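Local coordinates for protein glycerophosphodiester phosphodiesterase (Thermotoga maritima, PDB 1O1Z) that belongs to the glycerophosphoryl diester phosphodiesterase family and folds as a single-chain TIM-type barrel of parallel strands ringed by helices, at residues 107-112 with 132-137; 148-153 with 173-178. All coordinates share one frame; numbering follows the deposited sequence. Where two conformers were deposited one is given.

Contact 1: 107-112 with 132-137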
loop_
_atom_site.group_PDB
_atom_site.type_symbol
_atom_site.label_atom_id
_atom_site.label_comp_id
_atom_site.label_asym_id
_atom_site.label_seq_id
_atom_site.Cartn_x
_atom_site.Cartn_y
_atom_site.Cartn_z
ATOM N N ASN A 107 0.414 -3.028 4.332
ATOM C CA ASN A 107 1.238 -2.418 3.305
ATOM C C ASN A 107 1.203 -0.927 3.558
ATOM O O ASN A 107 0.188 -0.292 3.361
ATOM C CB ASN A 107 0.713 -2.779 1.918
ATOM C CG ASN A 107 1.357 -2.033 0.815
ATOM O OD1 ASN A 107 0.732 -1.868 -0.238
ATOM N ND2 ASN A 107 2.604 -1.592 0.997
ATOM N N ILE A 108 2.318 -0.398 4.059
ATOM C CA ILE A 108 2.449 1.017 4.377
ATOM C C ILE A 108 3.082 1.738 3.212
ATOM O O ILE A 108 4.251 1.532 2.934
ATOM C CB ILE A 108 3.333 1.175 5.638
ATOM C CG1 ILE A 108 2.751 0.434 6.840
ATOM C CG2 ILE A 108 3.548 2.632 5.994
ATOM C CD1 ILE A 108 3.705 0.276 7.995
ATOM N N GLU A 109 2.321 2.605 2.548
ATOM C CA GLU A 109 2.859 3.438 1.491
ATOM C C GLU A 109 3.387 4.709 2.120
ATOM O O GLU A 109 2.645 5.488 2.723
ATOM C CB GLU A 109 1.848 3.751 0.385
ATOM C CG GLU A 109 2.506 4.619 -0.685
ATOM C CD GLU A 109 1.637 5.086 -1.827
ATOM O OE1 GLU A 109 0.519 4.575 -2.013
ATOM O OE2 GLU A 109 2.099 6.016 -2.536
ATOM N N ILE A 110 4.675 4.945 1.931
ATOM C CA ILE A 110 5.328 6.132 2.449
ATOM C C ILE A 110 5.079 7.265 1.470
ATOM O O ILE A 110 5.563 7.233 0.330
ATOM C CB ILE A 110 6.834 5.916 2.569
ATOM C CG1 ILE A 110 7.184 4.612 3.277
ATOM C CG2 ILE A 110 7.440 7.149 3.244
ATOM C CD1 ILE A 110 6.918 4.641 4.691
ATOM N N LYS A 111 4.377 8.309 1.904
ATOM C CA LYS A 111 4.081 9.429 1.025
ATOM C C LYS A 111 5.121 10.558 1.070
ATOM O O LYS A 111 5.155 11.407 0.170
ATOM C CB LYS A 111 2.692 10.005 1.380
ATOM C CG LYS A 111 1.530 9.086 1.073
ATOM C CD LYS A 111 1.442 8.809 -0.446
ATOM C CE LYS A 111 0.085 8.389 -0.925
ATOM N NZ LYS A 111 0.118 8.125 -2.414
ATOM N N GLU A 112 5.919 10.564 2.142
ATOM C CA GLU A 112 6.902 11.604 2.447
ATOM C C GLU A 112 8.187 10.986 2.964
ATOM O O GLU A 112 8.153 10.230 3.940
ATOM C CB GLU A 112 6.354 12.511 3.565
ATOM C CG GLU A 112 5.038 13.133 3.235
ATOM C CD GLU A 112 4.452 13.942 4.382
ATOM O OE1 GLU A 112 4.918 13.794 5.555
ATOM O OE2 GLU A 112 3.517 14.687 4.084
ATOM N N SER A 132 6.047 0.446 0.887
ATOM C CA SER A 132 6.097 0.747 -0.515
ATOM C C SER A 132 6.153 2.246 -0.719
ATOM O O SER A 132 5.873 3.050 0.182
ATOM C CB SER A 132 4.906 0.149 -1.262
ATOM O OG SER A 132 3.671 0.615 -0.726
ATOM N N SER A 133 6.574 2.620 -1.918
ATOM C CA SER A 133 6.695 4.019 -2.291
ATOM C C SER A 133 6.947 4.113 -3.781
ATOM O O SER A 133 7.537 3.213 -4.396
ATOM C CB SER A 133 7.843 4.700 -1.534
ATOM O OG SER A 133 7.930 6.089 -1.855
ATOM N N PHE A 134 6.528 5.236 -4.383
ATOM C CA PHE A 134 6.957 5.556 -5.733
ATOM C C PHE A 134 8.405 6.121 -5.766
ATOM O O PHE A 134 9.010 6.246 -6.830
ATOM C CB PHE A 134 5.980 6.587 -6.356
ATOM C CG PHE A 134 4.614 6.027 -6.689
ATOM C CD1 PHE A 134 4.408 5.356 -7.882
ATOM C CD2 PHE A 134 3.563 6.145 -5.808
ATOM C CE1 PHE A 134 3.147 4.846 -8.208
ATOM C CE2 PHE A 134 2.313 5.610 -6.115
ATOM C CZ PHE A 134 2.126 4.949 -7.324
ATOM N N ASP A 135 8.936 6.439 -4.574
ATOM C CA ASP A 135 10.311 6.926 -4.392
ATOM C C ASP A 135 11.239 5.723 -4.221
ATOM O O ASP A 135 11.489 5.242 -3.115
ATOM C CB ASP A 135 10.317 7.830 -3.171
ATOM C CG ASP A 135 11.583 8.608 -2.980
ATOM O OD1 ASP A 135 12.649 8.256 -3.561
ATOM O OD2 ASP A 135 11.576 9.631 -2.207
ATOM N N LEU A 136 11.690 5.196 -5.349
ATOM C CA LEU A 136 12.407 3.937 -5.333
ATOM C C LEU A 136 13.763 4.093 -4.626
ATOM O O LEU A 136 14.202 3.187 -3.922
ATOM C CB LEU A 136 12.573 3.391 -6.751
ATOM C CG LEU A 136 11.254 3.309 -7.531
ATOM C CD1 LEU A 136 11.565 2.590 -8.838
ATOM C CD2 LEU A 136 10.155 2.625 -6.775
ATOM N N ASP A 137 14.413 5.237 -4.800
ATOM C CA ASP A 137 15.697 5.478 -4.135
ATOM C C ASP A 137 15.528 5.458 -2.623
ATOM O O ASP A 137 16.399 4.982 -1.910
ATOM C CB ASP A 137 16.329 6.794 -4.525
ATOM C CG ASP A 137 16.753 6.880 -5.974
ATOM O OD1 ASP A 137 16.725 5.874 -6.730
ATOM O OD2 ASP A 137 17.177 7.975 -6.428
HETATM O O HOH W 1 1.497 -0.227 -2.246
HETATM O O HOH W 2 4.702 6.841 -2.471
HETATM O O HOH W 3 8.091 8.072 -0.262
#
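Water does much of the joining between Ile110 and Ser133 or Phe134, where strands 105-110 and 129-133 part beyond the parallel bridge of Glu109 with Ser132. One water donates to both Glu109 OE2 and Ile110 O and accepts from Phe134 N; a second donates to Ile110 O and sits 2.5 Å from Ser133 OG. Before the strands separate, Ser132 is gripped through its backbone, its N giving a bond of 2.9 Å to Ile108 O and its O taking one of 2.8 Å from Ile110 N. Its side chain is held as well: OG stands between the backbone N and the carbonyl carbon (chi1 58°) and accepts from Asn107 ND2 at 3.0 Å, while a third water links OG to Asn107 OD1. Glu109 reaches out extended, and its OE2 lies 3.6 Å from CD2 at the edge of the Phe134 ring. Lys111 NZ forms a salt bridge with that same OE2, 2.9 Å away, from above the carboxylate plane. Ser133 OG accepts from Asp135 N, an ST turn leading the chain to Asp135, the N-cap of helix 136-142. The contact closes the beta-alpha-beta unit around helix 116-123; strand 43-50 pairs with the far side of 105-110, and Leu151 of strand 148-151 packs on Glu109, Ser132 and Phe134.

Contact 2: 148-153 with 173-178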
loop_
_atom_site.group_PDB
_atom_site.type_symbol
_atom_site.label_atom_id
_atom_site.label_comp_id
_atom_site.label_asym_id
_atom_site.label_seq_id
_atom_site.Cartn_x
_atom_site.Cartn_y
_atom_site.Cartn_z
ATOM N N TYR A 148 10.131 -4.504 1.164
ATOM C CA TYR A 148 9.634 -3.367 0.458
ATOM C C TYR A 148 9.281 -3.696 -0.945
ATOM O O TYR A 148 9.769 -4.670 -1.529
ATOM C CB TYR A 148 10.561 -2.177 0.525
ATOM C CG TYR A 148 11.913 -2.281 -0.118
ATOM C CD1 TYR A 148 12.083 -2.100 -1.497
ATOM C CD2 TYR A 148 13.049 -2.392 0.663
ATOM C CE1 TYR A 148 13.364 -2.105 -2.070
ATOM C CE2 TYR A 148 14.320 -2.359 0.109
ATOM C CZ TYR A 148 14.469 -2.214 -1.270
ATOM O OH TYR A 148 15.745 -2.177 -1.780
ATOM N N GLY A 149 8.383 -2.846 -1.446
ATOM C CA GLY A 149 7.836 -2.990 -2.746
ATOM C C GLY A 149 7.907 -1.685 -3.505
ATOM O O GLY A 149 7.526 -0.611 -3.021
ATOM N N TYR A 150 8.390 -1.781 -4.727
ATOM C CA TYR A 150 8.418 -0.625 -5.599
ATOM C C TYR A 150 7.024 -0.377 -6.156
ATOM O O TYR A 150 6.458 -1.266 -6.775
ATOM C CB TYR A 150 9.328 -0.894 -6.782
ATOM C CG TYR A 150 10.813 -1.044 -6.507
ATOM C CD1 TYR A 150 11.441 -0.418 -5.429
ATOM C CD2 TYR A 150 11.604 -1.743 -7.410
ATOM C CE1 TYR A 150 12.835 -0.490 -5.278
ATOM C CE2 TYR A 150 12.959 -1.831 -7.250
ATOM C CZ TYR A 150 13.559 -1.236 -6.175
ATOM O OH TYR A 150 14.938 -1.345 -6.018
ATOM N N LEU A 151 6.508 0.847 -6.020
ATOM C CA LEU A 151 5.310 1.263 -6.729
ATOM C C LEU A 151 5.756 1.828 -8.043
ATOM O O LEU A 151 6.601 2.717 -8.071
ATOM C CB LEU A 151 4.532 2.309 -5.938
ATOM C CG LEU A 151 3.648 1.697 -4.871
ATOM C CD1 LEU A 151 3.314 2.689 -3.746
ATOM C CD2 LEU A 151 2.357 1.231 -5.560
ATOM N N ILE A 152 5.162 1.345 -9.120
ATOM C CA ILE A 152 5.568 1.738 -10.460
ATOM C C ILE A 152 4.557 2.676 -11.094
ATOM O O ILE A 152 3.364 2.384 -11.088
ATOM C CB ILE A 152 5.749 0.456 -11.303
ATOM C CG1 ILE A 152 6.741 -0.520 -10.649
ATOM C CG2 ILE A 152 6.139 0.815 -12.721
ATOM C CD1 ILE A 152 6.765 -1.882 -11.306
ATOM N N ASP A 153 5.039 3.797 -11.625
ATOM C CA ASP A 153 4.205 4.724 -12.392
ATOM C C ASP A 153 4.842 4.916 -13.770
ATOM O O ASP A 153 5.797 4.202 -14.120
ATOM C CB ASP A 153 3.947 6.038 -11.615
ATOM C CG ASP A 153 5.198 6.897 -11.407
ATOM O OD1 ASP A 153 6.163 6.782 -12.182
ATOM O OD2 ASP A 153 5.288 7.746 -10.488
ATOM N N TYR A 173 11.305 -7.068 -2.180
ATOM C CA TYR A 173 10.404 -8.159 -1.892
ATOM C C TYR A 173 9.295 -8.250 -2.932
ATOM O O TYR A 173 8.906 -9.329 -3.335
ATOM C CB TYR A 173 9.777 -7.947 -0.498
ATOM C CG TYR A 173 8.647 -8.858 -0.174
ATOM C CD1 TYR A 173 8.870 -10.202 0.122
ATOM C CD2 TYR A 173 7.340 -8.377 -0.166
ATOM C CE1 TYR A 173 7.807 -11.038 0.424
ATOM C CE2 TYR A 173 6.285 -9.202 0.143
ATOM C CZ TYR A 173 6.519 -10.538 0.414
ATOM O OH TYR A 173 5.451 -11.370 0.731
ATOM N N SER A 174 8.751 -7.097 -3.312
ATOM C CA SER A 174 7.559 -7.057 -4.161
ATOM C C SER A 174 7.634 -5.913 -5.171
ATOM O O SER A 174 8.423 -4.959 -5.035
ATOM C CB SER A 174 6.318 -6.912 -3.294
ATOM O OG SER A 174 6.405 -5.793 -2.429
ATOM N N LEU A 175 6.810 -6.052 -6.201
ATOM C CA LEU A 175 6.587 -5.005 -7.190
ATOM C C LEU A 175 5.093 -4.757 -7.238
ATOM O O LEU A 175 4.322 -5.699 -7.320
ATOM C CB LEU A 175 7.068 -5.439 -8.555
ATOM C CG LEU A 175 8.559 -5.753 -8.633
ATOM C CD1 LEU A 175 8.917 -6.368 -9.987
ATOM C CD2 LEU A 175 9.406 -4.503 -8.404
ATOM N N HIS A 176 4.713 -3.487 -7.140
ATOM C CA HIS A 176 3.316 -3.084 -7.058
ATOM C C HIS A 176 3.020 -2.335 -8.335
ATOM O O HIS A 176 3.403 -1.182 -8.491
ATOM C CB HIS A 176 3.111 -2.197 -5.826
ATOM C CG HIS A 176 3.417 -2.882 -4.526
ATOM N ND1 HIS A 176 2.807 -2.526 -3.344
ATOM C CD2 HIS A 176 4.270 -3.897 -4.218
ATOM C CE1 HIS A 176 3.273 -3.288 -2.361
ATOM N NE2 HIS A 176 4.171 -4.123 -2.863
ATOM N N VAL A 177 2.366 -3.023 -9.256
ATOM C CA VAL A 177 2.245 -2.554 -10.634
ATOM C C VAL A 177 0.790 -2.220 -10.950
ATOM O O VAL A 177 -0.157 -2.842 -10.460
ATOM C CB VAL A 177 2.817 -3.578 -11.621
ATOM C CG1 VAL A 177 4.208 -4.050 -11.163
ATOM C CG2 VAL A 177 1.952 -4.724 -11.726
ATOM N N PRO A 178 0.570 -1.199 -11.755
ATOM C CA PRO A 178 -0.787 -0.892 -12.184
ATOM C C PRO A 178 -1.317 -2.042 -13.009
ATOM O O PRO A 178 -0.588 -2.630 -13.790
ATOM C CB PRO A 178 -0.628 0.366 -13.030
ATOM C CG PRO A 178 0.813 0.560 -13.227
ATOM C CD PRO A 178 1.570 -0.273 -12.307
HETATM O O HOH W 4 12.701 -5.882 0.356
#
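Parallel pairing of neighbouring barrel strands makes this contact: strand 148-151 runs beside 174-178, their axes 4.4 Å apart at closest and 27° apart in direction. Four backbone bonds join them, from Ser174 N to Tyr148 O, Tyr150 N to Ser174 O, His176 N to Tyr150 O and Ile152 N to His176 O; the third is the shortest, at 2.8 Å. On the face bearing Ser174 and His176, Gly149 has no side chain, and the imidazole tip lies by its backbone, NE2 3.8 Å from Gly149 CA. His176 CG stands beside the backbone N, anti to the carbonyl carbon (chi1 -62°), and the ring reaches back toward Ser174. Ser174 OG and His176 NE2 share a hydrogen bond of 2.8 Å that helps fix the turn of the ring, with Ser174 CB in the ring plane at its edge. Leu151 crosses His176 at a slant, its CD2 3.5 Å from His176 CB. The other face carries Tyr150 and Leu175, side by side and pointing the same way, with Leu175 CD2 3.7 Å from Tyr150 CD2. Beyond them Pro178 CD comes 3.4 Å from Ile152 O. Helix 160-170 covers the Tyr150-Leu175 face, Phe163 touching Leu175, and the Tyr150 hydroxyl bonds to Asp140 of helix 136-142. Strands 129-133 and 200-204 flank the pair, the latter bringing Phe202 to the His176 ring and Trp204 to His176 O.

From the N terminus, the chain leaves strand 105-110, passes through helix 116-123 and returns on 129-133, where contact 1 closes the first loop. Helix 136-142 then leads to strand 148-151, and helix 160-170 carries the chain to 174-178, where contact 2 closes the second. The two loops follow in series, neither nested nor crossed, as two beta-alpha-beta units joined through helix 136-142. Their centres lie 9 Å apart, joined because strands 129-133 and 148-151 are neighbours: Ser133 O probably accepts a hydrogen bond from Leu151 N at 3.0 Å. Together with that pairing, the contacts tie four consecutive strands into one continuous arc of the barrel wall.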